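Local coordinates for protein endo-beta-1,4-mannanase (Alicyclobacillus acidocaldarius, PDB 4CD8) that hydrolyses internal beta-1,4-mannosidic bonds of mannans, as an endo-acting beta-mannanase of glycoside hydrolase family 113, at residues W120-F124 with A155-M161; W162-I166 with R190-V195. One frame throughout, in Å; residues are numbered along the deposited sequence. Where two conformers were deposited one is given.

Both contacts use helix 159-172 of the TIM barrel. Contact 1 joins its N-terminal end, with the turn before it, to the start of helix 120-140. Contact 2 joins the next helical turn to the loop between strands 176-182 and 197-201. They come in series along the chain: contact 1 closes before contact 2 opens. Their centres are about 11 Å apart. They meet where the rings of F124 and W162 pack edge-to-face, and where W162 NE1 makes a weak hydrogen bond to A155 O. One helix is thus held by a neighbouring helix and by a later loop, in the outer layer of the barrel.

Contact 1. Residues W120-F124 with A155-M161; sequences WEAWF and AEPHEAM
A155 O takes hydrogen bonds from H158 N (3.0 Å) and, weakly, from W162 NE1, and lies at the edge of the F124 ring, near its plane. H158 NE2 lies over one face of the W120 indole, 3.3 Å from W120 CE2. The other ring nitrogen, H158 ND1, is hydrogen-bonded to E112 OE2, which probably steadies the turn of the imidazole. The imidazole and the five-membered ring of W120 stack face to face, with planes 27° apart. The far end of the indole reaches the turn, where W120 CZ3 is 3.7 Å from A155 CB. That type I turn, A155 to H158, leads into helix 159-172, with H158 at its N-cap. F124 is clamped between two side chains. M161 CB sits 3.5 Å above the centre of the F124 ring, a CH-pi contact. W123 CZ3 lies over the opposite face, 3.6 Å from the ring plane. M161 carries CG beside its backbone N (chi1 -68°) and then runs extended past the ring. Its SD comes obliquely to F124 CD2 at 3.4 Å, a Met-aromatic contact, and its CE ends 3.8 Å from E121 N. A leucine in place of W120 would probably leave the H158 ring without its stacking partner and open a gap beside A155. The two helix starts are therefore joined by ring, sulfur and methyl packing, and E112 is likely to polarise the stacked imidazole.

Contact 2. Residues W162-I166 with R190-V195; sequences WRETI and RFWDAV
W162 and F191 bring helix 159-172 of the TIM barrel against the loop between strands 176-182 and 197-201. This helix is the crossover of a beta-alpha-beta unit, from strand 145-150 to strand 176-182. The loop includes a short 3-10 segment, residues 192-194.

The aromatic part is an offset stack. The five-membered ring of W162 and the F191 ring have centroids 4.4 Å apart and planes only 17° apart. F191 CE2 lies over the indole, 3.6 Å from W162 CD1. W162 CB sits above the centre of the F191 ring, so the start of the side chain adds a CH-pi contact. F191 holds CG between its backbone N and carbonyl carbon (chi1 55°), and this turns the ring back onto the helix. Y179 meets both rings edge-to-face.

The apolar part centres on I166. Its CD1 touches F191 CD1 at 3.9 Å, and A194 CB and V195 CG1 lie at similar range. Its CG2 approaches the carbonyl of A194, with 3.4 Å to A194 O. That oxygen is hydrogen-bonded to R170 NH2.

The charged part lies on the more exposed side, at R163 and D193. R163 stretches out from CG to NE and passes beside F191, whose CB lies off one face of the guanidinium. R163 then grips D193 end-on in a two-pronged salt bridge. A second salt bridge, from R163 NH2 to E159 OE2, is less certain, because E159 was modelled in two conformers. The guanidinium and carboxylate planes are 35° apart, so the fork is twisted rather than flat. R163 NH2 reaches the syn lone pair of D193 OD1 at 2.8 Å. R163 NH1 meets D193 OD2 at 2.8 Å from the syn side, but tilted out of the carboxylate plane.

Contact 1. Residues W120-F124 with A155-M161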
ATOM      1  N   TRP A 120      -1.847 -14.047 -19.866  1.00 16.97           N
ATOM      2  CA  TRP A 120      -1.196 -12.928 -19.230  1.00 17.83           C
ATOM      3  C   TRP A 120      -1.383 -11.657 -20.046  1.00 15.00           C
ATOM      4  O   TRP A 120      -1.655 -10.597 -19.481  1.00 15.60           O
ATOM      5  CB  TRP A 120       0.273 -13.247 -19.015  1.00 16.45           C
ATOM      6  CG  TRP A 120       0.484 -14.083 -17.812  1.00 15.89           C
ATOM      7  CD1 TRP A 120       0.814 -15.399 -17.772  1.00 16.22           C
ATOM      8  CD2 TRP A 120       0.412 -13.635 -16.475  1.00 16.97           C
ATOM      9  NE1 TRP A 120       0.915 -15.816 -16.466  1.00 18.21           N
ATOM     10  CE2 TRP A 120       0.688 -14.743 -15.648  1.00 17.03           C
ATOM     11  CE3 TRP A 120       0.095 -12.404 -15.888  1.00 16.82           C
ATOM     12  CZ2 TRP A 120       0.703 -14.639 -14.248  1.00 18.92           C
ATOM     13  CZ3 TRP A 120       0.083 -12.301 -14.518  1.00 16.51           C
ATOM     14  CH2 TRP A 120       0.408 -13.403 -13.710  1.00 17.68           C
ATOM     15  N   GLU A 121      -1.322 -11.783 -21.372  1.00 16.18           N
ATOM     16  CA  GLU A 121      -1.545 -10.618 -22.229  1.00 17.18           C
ATOM     17  C   GLU A 121      -2.900  -9.990 -21.977  1.00 15.62           C
ATOM     18  O   GLU A 121      -3.057  -8.790 -21.806  1.00 17.59           O
ATOM     19  CB  GLU A 121      -1.447 -11.006 -23.704  1.00 16.95           C
ATOM     20  CG  GLU A 121      -1.566  -9.806 -24.639  1.00 19.48           C
ATOM     21  CD  GLU A 121      -1.365 -10.122 -26.098  1.00 24.46           C
ATOM     22  OE1 GLU A 121      -1.102 -11.283 -26.494  1.00 24.27           O
ATOM     23  OE2 GLU A 121      -1.436  -9.148 -26.863  1.00 31.59           O
ATOM     24  N   ALA A 122      -3.917 -10.854 -21.924  1.00 17.55           N
ATOM     25  CA  ALA A 122      -5.246 -10.340 -21.702  1.00 16.49           C
ATOM     26  C   ALA A 122      -5.401  -9.705 -20.314  1.00 16.87           C
ATOM     27  O   ALA A 122      -6.049  -8.667 -20.165  1.00 17.15           O
ATOM     28  CB  ALA A 122      -6.261 -11.426 -21.892  1.00 17.03           C
ATOM     29  N   TRP A 123      -4.832 -10.347 -19.291  1.00 15.08           N
ATOM     30  CA  TRP A 123      -4.919  -9.794 -17.947  1.00 16.82           C
ATOM     31  C   TRP A 123      -4.205  -8.448 -17.881  1.00 16.38           C
ATOM     32  O   TRP A 123      -4.744  -7.496 -17.333  1.00 16.34           O
ATOM     33  CB  TRP A 123      -4.355 -10.744 -16.899  1.00 12.70           C
ATOM     34  CG  TRP A 123      -4.431 -10.153 -15.529  1.00 15.78           C
ATOM     35  CD1 TRP A 123      -5.538 -10.108 -14.702  1.00 15.95           C
ATOM     36  CD2 TRP A 123      -3.417  -9.369 -14.881  1.00 15.96           C
ATOM     37  NE1 TRP A 123      -5.241  -9.394 -13.562  1.00 15.64           N
ATOM     38  CE2 TRP A 123      -3.941  -8.948 -13.646  1.00 13.90           C
ATOM     39  CE3 TRP A 123      -2.094  -9.013 -15.219  1.00 15.43           C
ATOM     40  CZ2 TRP A 123      -3.220  -8.166 -12.763  1.00 15.42           C
ATOM     41  CZ3 TRP A 123      -1.351  -8.252 -14.306  1.00 16.20           C
ATOM     42  CH2 TRP A 123      -1.921  -7.841 -13.100  1.00 13.54           C
ATOM     43  N   PHE A 124      -3.010  -8.377 -18.482  1.00 16.33           N
ATOM     44  CA  PHE A 124      -2.314  -7.114 -18.477  1.00 18.81           C
ATOM     45  C   PHE A 124      -3.074  -6.027 -19.245  1.00 16.37           C
ATOM     46  O   PHE A 124      -2.974  -4.844 -18.900  1.00 14.58           O
ATOM     47  CB  PHE A 124      -0.901  -7.267 -19.015  1.00 17.59           C
ATOM     48  CG  PHE A 124       0.131  -7.512 -17.962  1.00 15.08           C
ATOM     49  CD1 PHE A 124       0.679  -6.457 -17.242  1.00 17.73           C
ATOM     50  CD2 PHE A 124       0.566  -8.782 -17.682  1.00 14.11           C
ATOM     51  CE1 PHE A 124       1.616  -6.685 -16.268  1.00 17.69           C
ATOM     52  CE2 PHE A 124       1.516  -9.008 -16.703  1.00 20.06           C
ATOM     53  CZ  PHE A 124       2.050  -7.957 -16.010  1.00 17.60           C
ATOM     54  N   ALA A 155       3.023 -12.030 -11.340  1.00 14.25           N
ATOM     55  CA  ALA A 155       3.023 -11.149 -12.511  1.00 14.88           C
ATOM     56  C   ALA A 155       4.418 -10.565 -12.790  1.00 15.02           C
ATOM     57  O   ALA A 155       4.738 -10.231 -13.929  1.00 16.65           O
ATOM     58  CB  ALA A 155       2.011 -10.043 -12.331  1.00 14.81           C
ATOM     59  N   GLU A 156       5.214 -10.453 -11.740  1.00 14.09           N
ATOM     60  CA  GLU A 156       6.522  -9.793 -11.815  1.00 13.98           C
ATOM     61  C   GLU A 156       7.460 -10.293 -12.917  1.00 14.51           C
ATOM     62  O   GLU A 156       8.082  -9.462 -13.600  1.00 15.10           O
ATOM     63  CB  GLU A 156       7.179  -9.762 -10.447  1.00 13.75           C
ATOM     64  CG  GLU A 156       6.592  -8.718  -9.515  1.00 14.76           C
ATOM     65  CD  GLU A 156       6.904  -8.945  -8.025  1.00 13.91           C
ATOM     66  OE1 GLU A 156       7.737  -9.835  -7.708  1.00 15.59           O
ATOM     67  OE2 GLU A 156       6.324  -8.192  -7.182  1.00 15.42           O
ATOM     68  N   PRO A 157       7.538 -11.610 -13.164  1.00 15.66           N
ATOM     69  CA  PRO A 157       8.430 -12.081 -14.248  1.00 17.74           C
ATOM     70  C   PRO A 157       8.037 -11.639 -15.655  1.00 17.22           C
ATOM     71  O   PRO A 157       8.846 -11.774 -16.553  1.00 19.74           O
ATOM     72  CB  PRO A 157       8.407 -13.607 -14.121  1.00 21.78           C
ATOM     73  CG  PRO A 157       7.895 -13.875 -12.759  1.00 21.71           C
ATOM     74  CD  PRO A 157       7.051 -12.722 -12.335  1.00 15.66           C
ATOM     75  N   HIS A 158       6.817 -11.124 -15.831  1.00 15.32           N
ATOM     76  CA  HIS A 158       6.339 -10.616 -17.130  1.00 15.95           C
ATOM     77  C   HIS A 158       6.798  -9.178 -17.261  1.00 19.19           C
ATOM     78  O   HIS A 158       6.024  -8.248 -17.210  1.00 16.92           O
ATOM     79  CB  HIS A 158       4.820 -10.800 -17.217  1.00 18.08           C
ATOM     80  CG  HIS A 158       4.425 -12.218 -17.002  1.00 18.13           C
ATOM     81  ND1 HIS A 158       4.378 -13.135 -18.027  1.00 19.19           N
ATOM     82  CD2 HIS A 158       4.123 -12.901 -15.866  1.00 20.72           C
ATOM     83  CE1 HIS A 158       4.052 -14.323 -17.531  1.00 20.79           C
ATOM     84  NE2 HIS A 158       3.903 -14.205 -16.226  1.00 19.79           N
ATOM     85  N   GLU A 159       8.109  -9.043 -17.465  1.00 18.17           N
ATOM     86  CA  GLU A 159       8.785  -7.765 -17.352  0.50 20.07           C
ATOM     87  C   GLU A 159       8.357  -6.781 -18.453  1.00 15.63           C
ATOM     88  O   GLU A 159       8.051  -5.628 -18.181  1.00 16.59           O
ATOM     89  CB  GLU A 159      10.304  -7.994 -17.399  0.50 20.47           C
ATOM     90  CG  GLU A 159      11.136  -6.803 -16.972  0.50 18.97           C
ATOM     91  CD  GLU A 159      12.594  -6.963 -17.339  0.50 19.62           C
ATOM     92  OE1 GLU A 159      13.068  -8.113 -17.471  0.50 21.77           O
ATOM     93  OE2 GLU A 159      13.246  -5.924 -17.523  0.50 15.78           O
ATOM     94  N   ALA A 160       8.354  -7.250 -19.688  1.00 17.04           N
ATOM     95  CA  ALA A 160       7.954  -6.411 -20.813  1.00 17.64           C
ATOM     96  C   ALA A 160       6.519  -5.934 -20.633  1.00 19.41           C
ATOM     97  O   ALA A 160       6.199  -4.799 -20.898  1.00 19.98           O
ATOM     98  CB  ALA A 160       8.137  -7.165 -22.120  1.00 21.75           C
ATOM     99  N   MET A 161       5.639  -6.801 -20.124  1.00 18.88           N
ATOM    100  CA  MET A 161       4.290  -6.369 -19.909  1.00 17.37           C
ATOM    101  C   MET A 161       4.191  -5.318 -18.806  1.00 15.30           C
ATOM    102  O   MET A 161       3.395  -4.382 -18.922  1.00 16.54           O
ATOM    103  CB  MET A 161       3.346  -7.554 -19.631  1.00 17.61           C
ATOM    104  CG  MET A 161       3.165  -8.456 -20.861  1.00 17.88           C
ATOM    105  SD  MET A 161       2.175  -9.903 -20.476  1.00 22.24           S
ATOM    106  CE  MET A 161       2.254 -10.725 -22.083  1.00 15.76           C
TER

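Contact 2. Residues W162-I166 with R190-V195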
ATOM      1  N   TRP A 162       4.989  -5.461 -17.740  1.00 14.78           N
ATOM      2  CA  TRP A 162       5.006  -4.437 -16.682  1.00 16.29           C
ATOM      3  C   TRP A 162       5.535  -3.100 -17.213  1.00 15.70           C
ATOM      4  O   TRP A 162       5.024  -2.031 -16.882  1.00 15.43           O
ATOM      5  CB  TRP A 162       5.857  -4.858 -15.485  1.00 15.95           C
ATOM      6  CG  TRP A 162       5.050  -5.593 -14.474  1.00 14.53           C
ATOM      7  CD1 TRP A 162       5.103  -6.913 -14.218  1.00 13.42           C
ATOM      8  CD2 TRP A 162       4.084  -5.029 -13.621  1.00 13.34           C
ATOM      9  NE1 TRP A 162       4.220  -7.228 -13.233  1.00 12.91           N
ATOM     10  CE2 TRP A 162       3.552  -6.102 -12.850  1.00 14.31           C
ATOM     11  CE3 TRP A 162       3.583  -3.759 -13.434  1.00 14.78           C
ATOM     12  CZ2 TRP A 162       2.547  -5.909 -11.894  1.00 15.28           C
ATOM     13  CZ3 TRP A 162       2.572  -3.568 -12.501  1.00 16.88           C
ATOM     14  CH2 TRP A 162       2.049  -4.656 -11.755  1.00 15.88           C
ATOM     15  N   ARG A 163       6.548  -3.186 -18.052  1.00 16.83           N
ATOM     16  CA  ARG A 163       7.130  -1.939 -18.628  1.00 16.47           C
ATOM     17  C   ARG A 163       6.129  -1.232 -19.554  1.00 16.08           C
ATOM     18  O   ARG A 163       6.016   0.001 -19.498  1.00 17.25           O
ATOM     19  CB  ARG A 163       8.413  -2.260 -19.330  1.00 18.36           C
ATOM     20  CG  ARG A 163       9.524  -2.650 -18.370  1.00 19.23           C
ATOM     21  CD  ARG A 163      10.814  -2.936 -19.124  1.00 18.94           C
ATOM     22  NE  ARG A 163      11.884  -3.400 -18.245  1.00 18.65           N
ATOM     23  CZ  ARG A 163      12.633  -2.617 -17.486  1.00 18.12           C
ATOM     24  NH1 ARG A 163      12.439  -1.301 -17.496  1.00 18.09           N
ATOM     25  NH2 ARG A 163      13.586  -3.165 -16.719  1.00 21.28           N
ATOM     26  N   GLU A 164       5.360  -1.999 -20.337  1.00 16.77           N
ATOM     27  CA  GLU A 164       4.225  -1.416 -21.095  1.00 18.75           C
ATOM     28  C   GLU A 164       3.224  -0.719 -20.179  1.00 19.28           C
ATOM     29  O   GLU A 164       2.765   0.394 -20.453  1.00 18.47           O
ATOM     30  CB  GLU A 164       3.480  -2.453 -21.946  1.00 20.21           C
ATOM     31  CG  GLU A 164       4.362  -3.091 -23.006  1.00 22.33           C
ATOM     32  CD  GLU A 164       3.675  -4.197 -23.771  1.00 24.53           C
ATOM     33  OE1 GLU A 164       2.689  -4.817 -23.293  1.00 27.01           O
ATOM     34  OE2 GLU A 164       4.119  -4.434 -24.885  1.00 27.21           O
ATOM     35  N   THR A 165       2.856  -1.386 -19.085  1.00 19.20           N
ATOM     36  CA  THR A 165       1.856  -0.811 -18.190  1.00 17.76           C
ATOM     37  C   THR A 165       2.365   0.513 -17.575  1.00 15.54           C
ATOM     38  O   THR A 165       1.659   1.501 -17.491  1.00 15.32           O
ATOM     39  CB  THR A 165       1.574  -1.833 -17.091  1.00 16.91           C
ATOM     40  OG1 THR A 165       1.020  -3.005 -17.721  1.00 19.65           O
ATOM     41  CG2 THR A 165       0.666  -1.261 -15.992  1.00 17.10           C
ATOM     42  N   ILE A 166       3.618   0.484 -17.145  1.00 16.64           N
ATOM     43  CA  ILE A 166       4.245   1.657 -16.521  1.00 13.95           C
ATOM     44  C   ILE A 166       4.387   2.798 -17.523  1.00 13.93           C
ATOM     45  O   ILE A 166       4.068   3.933 -17.188  1.00 14.23           O
ATOM     46  CB  ILE A 166       5.582   1.289 -15.858  1.00 14.21           C
ATOM     47  CG1 ILE A 166       5.339   0.333 -14.654  1.00 15.28           C
ATOM     48  CG2 ILE A 166       6.312   2.565 -15.412  1.00 14.57           C
ATOM     49  CD1 ILE A 166       6.581  -0.393 -14.179  1.00 15.08           C
ATOM     50  N   ARG A 190      12.709  -7.062 -11.441  1.00 12.82           N
ATOM     51  CA  ARG A 190      13.668  -6.709 -12.467  1.00 15.40           C
ATOM     52  C   ARG A 190      13.361  -5.418 -13.214  1.00 17.35           C
ATOM     53  O   ARG A 190      14.118  -5.068 -14.132  1.00 18.28           O
ATOM     54  CB  ARG A 190      13.811  -7.871 -13.459  1.00 16.79           C
ATOM     55  CG  ARG A 190      14.244  -9.192 -12.854  1.00 17.23           C
ATOM     56  CD  ARG A 190      15.597  -9.149 -12.194  1.00 16.47           C
ATOM     57  NE  ARG A 190      16.672  -8.855 -13.152  1.00 18.28           N
ATOM     58  CZ  ARG A 190      17.330  -9.800 -13.822  1.00 19.64           C
ATOM     59  NH1 ARG A 190      17.013 -11.089 -13.661  1.00 20.92           N
ATOM     60  NH2 ARG A 190      18.323  -9.467 -14.668  1.00 21.56           N
ATOM     61  N   PHE A 191      12.307  -4.706 -12.823  1.00 15.43           N
ATOM     62  CA  PHE A 191      11.912  -3.474 -13.505  1.00 14.74           C
ATOM     63  C   PHE A 191      11.930  -2.240 -12.581  1.00 15.29           C
ATOM     64  O   PHE A 191      11.258  -1.257 -12.863  1.00 15.02           O
ATOM     65  CB  PHE A 191      10.573  -3.666 -14.224  1.00 16.03           C
ATOM     66  CG  PHE A 191       9.460  -4.162 -13.328  1.00 14.71           C
ATOM     67  CD1 PHE A 191       8.713  -3.268 -12.581  1.00 16.28           C
ATOM     68  CD2 PHE A 191       9.130  -5.513 -13.293  1.00 15.22           C
ATOM     69  CE1 PHE A 191       7.665  -3.691 -11.779  1.00 15.15           C
ATOM     70  CE2 PHE A 191       8.060  -5.967 -12.474  1.00 16.36           C
ATOM     71  CZ  PHE A 191       7.358  -5.054 -11.711  1.00 16.75           C
ATOM     72  N   TRP A 192      12.748  -2.260 -11.515  1.00 15.25           N
ATOM     73  CA  TRP A 192      12.822  -1.107 -10.625  1.00 14.65           C
ATOM     74  C   TRP A 192      13.300   0.165 -11.347  1.00 15.18           C
ATOM     75  O   TRP A 192      12.952   1.255 -10.945  1.00 14.71           O
ATOM     76  CB  TRP A 192      13.735  -1.338  -9.419  1.00 15.40           C
ATOM     77  CG  TRP A 192      13.254  -2.337  -8.386  1.00 14.54           C
ATOM     78  CD1 TRP A 192      13.957  -3.372  -7.912  1.00 15.61           C
ATOM     79  CD2 TRP A 192      11.970  -2.354  -7.679  1.00 13.07           C
ATOM     80  NE1 TRP A 192      13.222  -4.042  -6.931  1.00 15.31           N
ATOM     81  CE2 TRP A 192      12.021  -3.420  -6.771  1.00 14.46           C
ATOM     82  CE3 TRP A 192      10.855  -1.528  -7.687  1.00 15.05           C
ATOM     83  CZ2 TRP A 192      10.952  -3.733  -5.935  1.00 15.74           C
ATOM     84  CZ3 TRP A 192       9.777  -1.843  -6.882  1.00 13.49           C
ATOM     85  CH2 TRP A 192       9.837  -2.942  -6.006  1.00 14.79           C
ATOM     86  N   ASP A 193      14.104   0.004 -12.393  1.00 15.15           N
ATOM     87  CA  ASP A 193      14.497   1.179 -13.166  1.00 17.10           C
ATOM     88  C   ASP A 193      13.334   1.954 -13.795  1.00 17.14           C
ATOM     89  O   ASP A 193      13.469   3.135 -14.115  1.00 17.99           O
ATOM     90  CB  ASP A 193      15.489   0.763 -14.253  1.00 15.74           C
ATOM     91  CG  ASP A 193      14.893  -0.228 -15.226  1.00 18.99           C
ATOM     92  OD1 ASP A 193      14.686  -1.389 -14.834  1.00 19.13           O
ATOM     93  OD2 ASP A 193      14.569   0.117 -16.361  1.00 22.67           O
ATOM     94  N   ALA A 194      12.171   1.331 -13.943  1.00 16.07           N
ATOM     95  CA  ALA A 194      11.028   1.958 -14.550  1.00 14.89           C
ATOM     96  C   ALA A 194      10.200   2.753 -13.576  1.00 14.04           C
ATOM     97  O   ALA A 194       9.285   3.419 -13.981  1.00 16.57           O
ATOM     98  CB  ALA A 194      10.160   0.919 -15.273  1.00 18.04           C
ATOM     99  N   VAL A 195      10.520   2.669 -12.281  1.00 14.82           N
ATOM    100  CA  VAL A 195       9.811   3.442 -11.303  1.00 14.69           C
ATOM    101  C   VAL A 195      10.709   4.436 -10.577  1.00 13.08           C
ATOM    102  O   VAL A 195      11.906   4.381 -10.688  1.00 17.21           O
ATOM    103  CB  VAL A 195       9.018   2.567 -10.310  1.00 14.85           C
ATOM    104  CG1 VAL A 195       8.076   1.635 -11.079  1.00 16.15           C
ATOM    105  CG2 VAL A 195       9.951   1.786  -9.415  1.00 15.75           C
TER